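Local coordinates for uncharacterized protein (Bacteroides ovatus, PDB 4DQA) that is of unknown function but probably binds carbohydrate, combining a BT_3987-like N-terminal domain with a concanavalin A-like lectin/glucanase domain, at residues P7-E12 / L31-S37; T158-F163 / D254-P258; I198-L204 / R213-L218. Residues are numbered along the deposited sequence.

Contact 1 (P7-E12 / L31-S37); sequences PKVYFE and LVSRLSS
In the BT_3987-like N-terminal domain (E-set clan), strand 8-10 sits in a mixed sheet between 27-35 (antiparallel) and 121-122 (parallel); its pairing with 31-37 ties the N-terminal strand into that sheet, burying 630 Å². V9 and L35 form the non-hydrogen-bonded pair (CA-CA 4.6 Å), Y10 and R34 the hydrogen-bonded one (5.5 Å). Backbone hydrogen bonds run Y10 N to R34 O and R34 N to Y10 O, both 2.8 Å, and S36 N to K8 O, 2.9 Å. S36 OG (chi1 p) continues the ladder, accepting from K8 N at 3.0 Å.

On the apolar face V9 CG2 meets L35 CD2 at 3.7 Å, near V43, V45 and V115. F11 CE1 reaches L31 CD1 at 3.8 Å.

On the other face, Y10 and R34 take chi1 p, and R34 CG lies 4.0 Å from the Y10 ring centroid (CH-pi). The guanidinium folds back, R34 NE to L35 O 2.9 Å. E12 OE2, also hydrogen-bonded to Y89 OH, completes a salt bridge to R34 NH1 at 2.8 Å.

Contact 2 (T158-F163 / D254-P258); sequences TFFSSF and DGFDP
Two connections of the concanavalin A-like domain, 158-163 running from strand 150-152 into 163-171 and 254-258 linking 244-250 to 264-266, meet through a single antiparallel bridge and an aromatic cluster of F160, F163 and F256. F160 and F256 are the hydrogen-bonded pair (CA-CA 5.5 Å): F160 N to F256 O 3.0 Å, F256 N to F160 O 2.9 Å.

F256, chi1 p and chi2 -82°, leaves its CA away from 158-163, yet its ring returns. Its edge meets the face of F163 (chi1 p, chi2 -84°) in a T-shaped pair, centroids 5.0 Å apart and planes at 74°. F160, chi1 m, approaches F256 obliquely, planes at 53°; F160 CD2 to F256 CZ and F160 CE2 to P258 CG are both 3.7 Å.

F159, chi1 t, lays its ring along the partner backbone, one face under F256 N and F159 CZ 3.4 Å from G255 C. At phi/psi 151/-161 a CB on G255 would jam against D254 O, which alone calls for glycine; it would also clash with F160 O and F159 CE2.

One water joins D257 (chi1 t, OD1 also accepting from N259 N) to T158, donating to D257 OD1 at 2.7 Å and T158 O at 2.6 Å.

Contact 3 (I198-L204 / R213-L218); sequences ITPKDYL and RVTKPL
L204, chi1 m and chi2 t, packs against both V214 and L218: L204 CB to V214 CG2 3.9 Å, L204 CG to L218 CD1 4.0 Å. I239 and W246 join this apolar centre. Next outward, Y203 (chi1 m, chi2 48°) lays one ring face over K216 C, Y203 CD2 lies 3.3 Å from V214 O at the ring edge, and Y203 CE1 meets P217 CB at 3.7 Å.

A type I turn from P200 to Y203 leads into the beta hairpin 203-208/212-213 of the concanavalin A-like domain, part of a three-strand antiparallel sheet with 187-190; the contact spans its open ends. V214 N donates to L204 O at 3.1 Å and L218 N to D202 O at 3.0 Å. These bonds enclose Y203 alone on one side but T215-P217 on the other, so the longer side bows out, and a water accepts from L204 N (2.9 Å) and donates to D202 O (2.9 Å) and K216 O (2.8 Å).

At the polar edge R213 CD lies 3.6 Å from T199 OG1, which is hydrogen-bonded to E205 OE2; R213 NH1 donates to V214 O at 3.1 Å. A second water donates to D202 OD2 at 2.7 Å and L218 O at 2.6 Å.

In the fold
The three contacts divide between two domains. Contact 1 belongs to the BT_3987-like N-terminal range; contacts 2 and 3 share the concanavalin A-like range. The centre of contact 1 lies about 62 Å from those of both others, on the opposite side of the chain's centre, and its nearest atoms are about 48 Å from contact 2 and 47 Å from contact 3. Contacts 2 and 3 are closer, about 25 Å between centres and about 13 Å between nearest atoms, yet do not touch. In sequence, contact 3 falls wholly between the two segments of contact 2, and strand 223-231 meets both, through F163 and through L204 and L218. No substrate site has been assigned, so none of the three can be tied to carbohydrate binding.

Contact 1 (P7-E12 / L31-S37)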
loop_
_atom_site.group_PDB
_atom_site.type_symbol
_atom_site.label_atom_id
_atom_site.label_comp_id
_atom_site.label_asym_id
_atom_site.label_seq_id
_atom_site.Cartn_x
_atom_site.Cartn_y
_atom_site.Cartn_z
ATOM N N PRO A 7 5.770 -6.166 47.583
ATOM C CA PRO A 7 6.384 -5.913 46.267
ATOM C C PRO A 7 5.671 -6.612 45.136
ATOM O O PRO A 7 5.020 -7.636 45.353
ATOM C CB PRO A 7 7.767 -6.529 46.389
ATOM C CG PRO A 7 7.564 -7.692 47.363
ATOM C CD PRO A 7 6.452 -7.244 48.323
ATOM N N LYS A 8 5.843 -6.081 43.931
ATOM C CA LYS A 8 5.100 -6.542 42.764
ATOM C C LYS A 8 6.033 -6.836 41.605
ATOM O O LYS A 8 7.122 -6.275 41.500
ATOM C CB LYS A 8 4.092 -5.479 42.332
ATOM C CG LYS A 8 2.957 -5.273 43.346
ATOM C CD LYS A 8 1.908 -4.308 42.814
ATOM C CE LYS A 8 0.676 -4.248 43.727
ATOM N NZ LYS A 8 1.016 -3.807 45.112
ATOM N N VAL A 9 5.570 -7.700 40.710
ATOM C CA VAL A 9 6.307 -8.031 39.497
ATOM C C VAL A 9 5.764 -7.207 38.329
ATOM O O VAL A 9 4.560 -7.006 38.221
ATOM C CB VAL A 9 6.179 -9.540 39.214
ATOM C CG1 VAL A 9 6.674 -9.891 37.823
ATOM C CG2 VAL A 9 6.952 -10.322 40.276
ATOM N N TYR A 10 6.667 -6.707 37.491
ATOM C CA TYR A 10 6.281 -5.881 36.365
ATOM C C TYR A 10 7.362 -5.890 35.306
ATOM O O TYR A 10 8.431 -6.467 35.495
ATOM C CB TYR A 10 5.989 -4.444 36.832
ATOM C CG TYR A 10 7.189 -3.625 37.237
ATOM C CD1 TYR A 10 7.830 -3.838 38.456
ATOM C CD2 TYR A 10 7.665 -2.603 36.415
ATOM C CE1 TYR A 10 8.929 -3.075 38.823
ATOM C CE2 TYR A 10 8.757 -1.850 36.779
ATOM C CZ TYR A 10 9.375 -2.079 37.985
ATOM O OH TYR A 10 10.460 -1.321 38.345
ATOM N N PHE A 11 7.075 -5.244 34.182
ATOM C CA PHE A 11 8.061 -5.045 33.133
ATOM C C PHE A 11 8.671 -3.639 33.160
ATOM O O PHE A 11 7.946 -2.661 33.155
ATOM C CB PHE A 11 7.405 -5.276 31.777
ATOM C CG PHE A 11 7.124 -6.725 31.465
ATOM C CD1 PHE A 11 8.158 -7.602 31.271
ATOM C CD2 PHE A 11 5.821 -7.185 31.316
ATOM C CE1 PHE A 11 7.899 -8.918 30.935
ATOM C CE2 PHE A 11 5.559 -8.501 30.979
ATOM C CZ PHE A 11 6.619 -9.356 30.776
ATOM N N GLU A 12 9.997 -3.565 33.180
ATOM C CA GLU A 12 10.732 -2.299 33.363
ATOM C C GLU A 12 10.619 -1.432 32.137
ATOM O O GLU A 12 10.454 -0.214 32.235
ATOM C CB GLU A 12 12.205 -2.602 33.625
ATOM C CG GLU A 12 13.080 -1.404 33.907
ATOM C CD GLU A 12 14.458 -1.842 34.335
ATOM O OE1 GLU A 12 15.272 -2.216 33.463
ATOM O OE2 GLU A 12 14.716 -1.842 35.550
ATOM N N LEU A 31 13.139 -12.064 27.198
ATOM C CA LEU A 31 11.986 -11.637 27.965
ATOM C C LEU A 31 12.346 -11.689 29.441
ATOM O O LEU A 31 12.653 -12.772 29.979
ATOM C CB LEU A 31 10.801 -12.546 27.676
ATOM C CG LEU A 31 9.510 -12.191 28.395
ATOM C CD1 LEU A 31 9.026 -10.836 27.905
ATOM C CD2 LEU A 31 8.497 -13.299 28.145
ATOM N N VAL A 32 12.291 -10.526 30.093
ATOM C CA VAL A 32 12.651 -10.369 31.496
ATOM C C VAL A 32 11.656 -9.459 32.212
ATOM O O VAL A 32 11.336 -8.366 31.731
ATOM C CB VAL A 32 14.063 -9.762 31.624
ATOM C CG1 VAL A 32 14.436 -9.534 33.066
ATOM C CG2 VAL A 32 15.088 -10.675 30.973
ATOM N N SER A 33 11.159 -9.920 33.349
ATOM C CA SER A 33 10.366 -9.108 34.242
ATOM C C SER A 33 11.178 -8.805 35.485
ATOM O O SER A 33 12.275 -9.338 35.651
ATOM C CB SER A 33 9.078 -9.848 34.613
ATOM O OG SER A 33 9.343 -11.089 35.242
ATOM N N ARG A 34 10.663 -7.931 36.345
ATOM C CA ARG A 34 11.377 -7.572 37.576
ATOM C C ARG A 34 10.449 -7.301 38.757
ATOM O O ARG A 34 9.237 -7.185 38.612
ATOM C CB ARG A 34 12.259 -6.342 37.366
ATOM C CG ARG A 34 11.514 -5.088 36.942
ATOM C CD ARG A 34 12.387 -3.865 37.145
ATOM N NE ARG A 34 12.574 -3.586 38.561
ATOM C CZ ARG A 34 13.301 -2.583 39.044
ATOM N NH1 ARG A 34 13.946 -1.762 38.219
ATOM N NH2 ARG A 34 13.389 -2.409 40.355
ATOM N N LEU A 35 11.068 -7.192 39.931
ATOM C CA LEU A 35 10.386 -6.789 41.150
ATOM C C LEU A 35 10.497 -5.287 41.387
ATOM O O LEU A 35 11.465 -4.638 40.972
ATOM C CB LEU A 35 11.020 -7.492 42.351
ATOM C CG LEU A 35 10.667 -8.955 42.574
ATOM C CD1 LEU A 35 11.554 -9.544 43.672
ATOM C CD2 LEU A 35 9.215 -9.069 42.942
ATOM N N SER A 36 9.514 -4.742 42.090
ATOM C CA SER A 36 9.539 -3.322 42.433
ATOM C C SER A 36 10.647 -3.062 43.459
ATOM O O SER A 36 11.316 -2.021 43.428
ATOM C CB SER A 36 8.175 -2.904 42.970
ATOM O OG SER A 36 7.764 -3.787 43.997
ATOM N N SER A 37 10.844 -4.027 44.348
ATOM C CA SER A 37 11.944 -4.006 45.312
ATOM C C SER A 37 12.306 -5.442 45.662
ATOM O O SER A 37 11.470 -6.335 45.541
ATOM C CB SER A 37 11.536 -3.253 46.578
ATOM O OG SER A 37 10.387 -3.841 47.171
HETATM O O HOH W 1 10.433 0.230 41.275
HETATM O O HOH W 2 11.849 -5.794 32.969
#

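Contact 2 (T158-F163 / D254-P258)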
loop_
_atom_site.group_PDB
_atom_site.type_symbol
_atom_site.label_atom_id
_atom_site.label_comp_id
_atom_site.label_asym_id
_atom_site.label_seq_id
_atom_site.Cartn_x
_atom_site.Cartn_y
_atom_site.Cartn_z
ATOM N N THR A 158 -20.990 -1.041 -17.932
ATOM C CA THR A 158 -20.258 -0.271 -16.957
ATOM C C THR A 158 -20.493 1.174 -17.307
ATOM O O THR A 158 -20.354 1.602 -18.467
ATOM C CB THR A 158 -18.753 -0.594 -16.960
ATOM O OG1 THR A 158 -18.557 -1.910 -16.410
ATOM C CG2 THR A 158 -17.990 0.394 -16.087
ATOM N N PHE A 159 -20.850 1.919 -16.279
ATOM C CA PHE A 159 -20.992 3.335 -16.406
ATOM C C PHE A 159 -20.421 3.875 -15.128
ATOM O O PHE A 159 -20.941 3.645 -14.041
ATOM C CB PHE A 159 -22.463 3.716 -16.599
ATOM C CG PHE A 159 -22.673 5.159 -16.883
ATOM C CD1 PHE A 159 -22.427 5.680 -18.145
ATOM C CD2 PHE A 159 -23.116 6.005 -15.886
ATOM C CE1 PHE A 159 -22.619 7.024 -18.403
ATOM C CE2 PHE A 159 -23.302 7.349 -16.136
ATOM C CZ PHE A 159 -23.054 7.858 -17.394
ATOM N N PHE A 160 -19.282 4.521 -15.243
ATOM C CA PHE A 160 -18.667 5.089 -14.077
ATOM C C PHE A 160 -19.329 6.431 -13.809
ATOM O O PHE A 160 -19.297 7.328 -14.653
ATOM C CB PHE A 160 -17.175 5.284 -14.310
ATOM C CG PHE A 160 -16.372 3.997 -14.370
ATOM C CD1 PHE A 160 -16.502 3.017 -13.402
ATOM C CD2 PHE A 160 -15.461 3.790 -15.396
ATOM C CE1 PHE A 160 -15.741 1.845 -13.456
ATOM C CE2 PHE A 160 -14.713 2.617 -15.456
ATOM C CZ PHE A 160 -14.848 1.649 -14.484
ATOM N N SER A 161 -19.942 6.570 -12.642
ATOM C CA SER A 161 -20.450 7.861 -12.231
ATOM C C SER A 161 -19.361 8.525 -11.437
ATOM O O SER A 161 -18.668 9.402 -11.942
ATOM C CB SER A 161 -21.769 7.728 -11.456
ATOM O OG SER A 161 -21.653 6.781 -10.415
ATOM N N SER A 162 -19.152 8.078 -10.208
ATOM C CA SER A 162 -17.950 8.466 -9.483
ATOM C C SER A 162 -16.841 7.480 -9.827
ATOM O O SER A 162 -17.094 6.291 -10.033
ATOM C CB SER A 162 -18.195 8.470 -7.990
ATOM O OG SER A 162 -19.216 9.419 -7.693
ATOM N N PHE A 163 -15.616 7.967 -9.938
ATOM C CA PHE A 163 -14.530 7.071 -10.300
ATOM C C PHE A 163 -13.185 7.657 -9.931
ATOM O O PHE A 163 -13.070 8.835 -9.571
ATOM C CB PHE A 163 -14.572 6.769 -11.799
ATOM C CG PHE A 163 -14.152 7.924 -12.643
ATOM C CD1 PHE A 163 -15.064 8.902 -12.977
ATOM C CD2 PHE A 163 -12.836 8.057 -13.058
ATOM C CE1 PHE A 163 -14.691 10.005 -13.731
ATOM C CE2 PHE A 163 -12.453 9.165 -13.823
ATOM C CZ PHE A 163 -13.390 10.133 -14.143
ATOM N N ASP A 254 -23.167 12.946 -15.531
ATOM C CA ASP A 254 -23.653 11.851 -14.717
ATOM C C ASP A 254 -22.630 10.730 -14.631
ATOM O O ASP A 254 -22.723 9.872 -13.748
ATOM C CB ASP A 254 -24.957 11.313 -15.286
ATOM C CG ASP A 254 -26.125 12.269 -15.067
ATOM O OD1 ASP A 254 -25.968 13.249 -14.298
ATOM O OD2 ASP A 254 -27.195 12.031 -15.661
ATOM N N GLY A 255 -21.664 10.748 -15.549
ATOM C CA GLY A 255 -20.647 9.711 -15.613
ATOM C C GLY A 255 -20.160 9.531 -17.041
ATOM O O GLY A 255 -20.353 10.393 -17.900
ATOM N N PHE A 256 -19.535 8.392 -17.303
ATOM C CA PHE A 256 -19.090 8.105 -18.658
ATOM C C PHE A 256 -19.024 6.594 -18.885
ATOM O O PHE A 256 -18.908 5.801 -17.944
ATOM C CB PHE A 256 -17.726 8.750 -18.963
ATOM C CG PHE A 256 -16.540 8.038 -18.340
ATOM C CD1 PHE A 256 -16.186 8.249 -17.014
ATOM C CD2 PHE A 256 -15.753 7.174 -19.096
ATOM C CE1 PHE A 256 -15.079 7.609 -16.470
ATOM C CE2 PHE A 256 -14.649 6.543 -18.561
ATOM C CZ PHE A 256 -14.320 6.754 -17.235
ATOM N N ASP A 257 -19.168 6.224 -20.149
ATOM C CA ASP A 257 -19.056 4.852 -20.606
ATOM C C ASP A 257 -17.609 4.592 -21.029
ATOM O O ASP A 257 -17.173 5.091 -22.074
ATOM C CB ASP A 257 -19.982 4.678 -21.807
ATOM C CG ASP A 257 -19.868 3.310 -22.436
ATOM O OD1 ASP A 257 -19.120 2.477 -21.887
ATOM O OD2 ASP A 257 -20.546 3.072 -23.463
ATOM N N PRO A 258 -16.843 3.833 -20.220
ATOM C CA PRO A 258 -15.421 3.636 -20.567
ATOM C C PRO A 258 -15.211 2.825 -21.836
ATOM O O PRO A 258 -14.122 2.807 -22.418
ATOM C CB PRO A 258 -14.866 2.875 -19.368
ATOM C CG PRO A 258 -16.060 2.102 -18.849
ATOM C CD PRO A 258 -17.220 3.067 -19.018
HETATM O O HOH W 3 -20.003 0.290 -20.658
#

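Contact 3 (I198-L204 / R213-L218)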
loop_
_atom_site.group_PDB
_atom_site.type_symbol
_atom_site.label_atom_id
_atom_site.label_comp_id
_atom_site.label_asym_id
_atom_site.label_seq_id
_atom_site.Cartn_x
_atom_site.Cartn_y
_atom_site.Cartn_z
ATOM N N ILE A 198 -1.735 24.682 -26.137
ATOM C CA ILE A 198 -2.267 25.165 -24.872
ATOM C C ILE A 198 -1.640 24.430 -23.693
ATOM O O ILE A 198 -1.184 25.056 -22.733
ATOM C CB ILE A 198 -3.797 24.995 -24.798
ATOM C CG1 ILE A 198 -4.483 25.815 -25.890
ATOM C CG2 ILE A 198 -4.307 25.433 -23.442
ATOM C CD1 ILE A 198 -4.204 27.286 -25.793
ATOM N N THR A 199 -1.619 23.099 -23.762
ATOM C CA THR A 199 -1.143 22.289 -22.650
ATOM C C THR A 199 0.292 21.815 -22.899
ATOM O O THR A 199 0.548 21.000 -23.778
ATOM C CB THR A 199 -2.052 21.072 -22.470
ATOM O OG1 THR A 199 -3.385 21.534 -22.235
ATOM C CG2 THR A 199 -1.594 20.218 -21.306
ATOM N N PRO A 200 1.246 22.312 -22.104
ATOM C CA PRO A 200 2.651 21.918 -22.280
ATOM C C PRO A 200 2.849 20.424 -22.158
ATOM O O PRO A 200 2.063 19.755 -21.466
ATOM C CB PRO A 200 3.374 22.686 -21.168
ATOM C CG PRO A 200 2.471 23.824 -20.864
ATOM C CD PRO A 200 1.084 23.281 -21.012
ATOM N N LYS A 201 3.898 19.918 -22.814
ATOM C CA LYS A 201 4.138 18.481 -22.972
ATOM C C LYS A 201 4.261 17.723 -21.657
ATOM O O LYS A 201 4.047 16.524 -21.602
ATOM C CB LYS A 201 5.424 18.249 -23.761
ATOM C CG LYS A 201 6.686 18.730 -23.035
ATOM C CD LYS A 201 7.966 18.598 -23.876
ATOM C CE LYS A 201 9.169 19.187 -23.082
ATOM N NZ LYS A 201 10.491 19.125 -23.789
ATOM N N ASP A 202 4.631 18.456 -20.605
ATOM C CA ASP A 202 4.898 17.861 -19.306
ATOM C C ASP A 202 3.859 18.204 -18.239
ATOM O O ASP A 202 4.090 17.983 -17.026
ATOM C CB ASP A 202 6.347 18.161 -18.842
ATOM C CG ASP A 202 6.773 19.621 -19.023
ATOM O OD1 ASP A 202 5.943 20.506 -19.327
ATOM O OD2 ASP A 202 7.998 19.904 -18.897
ATOM N N TYR A 203 2.675 18.656 -18.667
ATOM C CA TYR A 203 1.587 19.016 -17.750
ATOM C C TYR A 203 0.499 17.953 -17.745
ATOM O O TYR A 203 -0.087 17.638 -18.787
ATOM C CB TYR A 203 0.987 20.363 -18.138
ATOM C CG TYR A 203 1.727 21.546 -17.563
ATOM C CD1 TYR A 203 3.112 21.637 -17.661
ATOM C CD2 TYR A 203 1.059 22.555 -16.909
ATOM C CE1 TYR A 203 3.807 22.712 -17.111
ATOM C CE2 TYR A 203 1.740 23.626 -16.365
ATOM C CZ TYR A 203 3.112 23.698 -16.480
ATOM O OH TYR A 203 3.799 24.764 -15.943
ATOM N N LEU A 204 0.230 17.400 -16.573
ATOM C CA LEU A 204 -0.878 16.472 -16.407
ATOM C C LEU A 204 -2.201 17.113 -16.737
ATOM O O LEU A 204 -2.471 18.255 -16.381
ATOM C CB LEU A 204 -0.987 16.022 -14.963
ATOM C CG LEU A 204 -0.152 14.881 -14.486
ATOM C CD1 LEU A 204 -0.308 14.815 -12.977
ATOM C CD2 LEU A 204 -0.619 13.570 -15.128
ATOM N N ARG A 213 -6.311 21.017 -16.421
ATOM C CA ARG A 213 -4.916 20.646 -16.261
ATOM C C ARG A 213 -4.272 21.257 -15.032
ATOM O O ARG A 213 -4.811 22.192 -14.414
ATOM C CB ARG A 213 -4.131 21.057 -17.510
ATOM C CG ARG A 213 -4.079 22.561 -17.733
ATOM C CD ARG A 213 -3.124 22.854 -18.882
ATOM N NE ARG A 213 -3.068 24.240 -19.331
ATOM C CZ ARG A 213 -2.404 25.202 -18.699
ATOM N NH1 ARG A 213 -1.796 24.936 -17.531
ATOM N NH2 ARG A 213 -2.386 26.439 -19.213
ATOM N N VAL A 214 -3.125 20.710 -14.657
ATOM C CA VAL A 214 -2.343 21.246 -13.556
ATOM C C VAL A 214 -1.540 22.493 -13.957
ATOM O O VAL A 214 -1.634 22.957 -15.100
ATOM C CB VAL A 214 -1.410 20.187 -12.968
ATOM C CG1 VAL A 214 -2.245 18.990 -12.499
ATOM C CG2 VAL A 214 -0.357 19.748 -14.002
ATOM N N THR A 215 -0.765 23.034 -13.018
ATOM C CA THR A 215 -0.067 24.289 -13.243
ATOM C C THR A 215 1.458 24.225 -12.995
ATOM O O THR A 215 2.126 25.248 -12.962
ATOM C CB THR A 215 -0.729 25.419 -12.410
ATOM O OG1 THR A 215 -0.757 25.040 -11.047
ATOM C CG2 THR A 215 -2.168 25.643 -12.862
ATOM N N LYS A 216 1.994 23.004 -12.869
ATOM C CA LYS A 216 3.424 22.762 -12.703
ATOM C C LYS A 216 3.790 21.534 -13.546
ATOM O O LYS A 216 2.967 20.658 -13.659
ATOM C CB LYS A 216 3.726 22.438 -11.240
ATOM C CG LYS A 216 3.277 23.500 -10.256
ATOM C CD LYS A 216 3.637 23.097 -8.835
ATOM C CE LYS A 216 2.703 22.030 -8.306
ATOM N NZ LYS A 216 1.440 22.590 -7.746
ATOM N N PRO A 217 5.036 21.476 -14.079
ATOM C CA PRO A 217 5.443 20.290 -14.851
ATOM C C PRO A 217 5.893 19.110 -13.993
ATOM O O PRO A 217 6.287 19.282 -12.833
ATOM C CB PRO A 217 6.620 20.806 -15.683
ATOM C CG PRO A 217 7.237 21.884 -14.811
ATOM C CD PRO A 217 6.078 22.529 -14.110
ATOM N N LEU A 218 5.826 17.917 -14.573
ATOM C CA LEU A 218 6.497 16.754 -14.028
ATOM C C LEU A 218 7.893 16.657 -14.612
ATOM O O LEU A 218 8.133 17.046 -15.765
ATOM C CB LEU A 218 5.746 15.460 -14.365
ATOM C CG LEU A 218 4.333 15.358 -13.847
ATOM C CD1 LEU A 218 3.757 14.011 -14.238
ATOM C CD2 LEU A 218 4.313 15.531 -12.325
HETATM O O HOH W 4 2.360 18.099 -14.673
HETATM O O HOH W 5 9.590 18.141 -17.647
#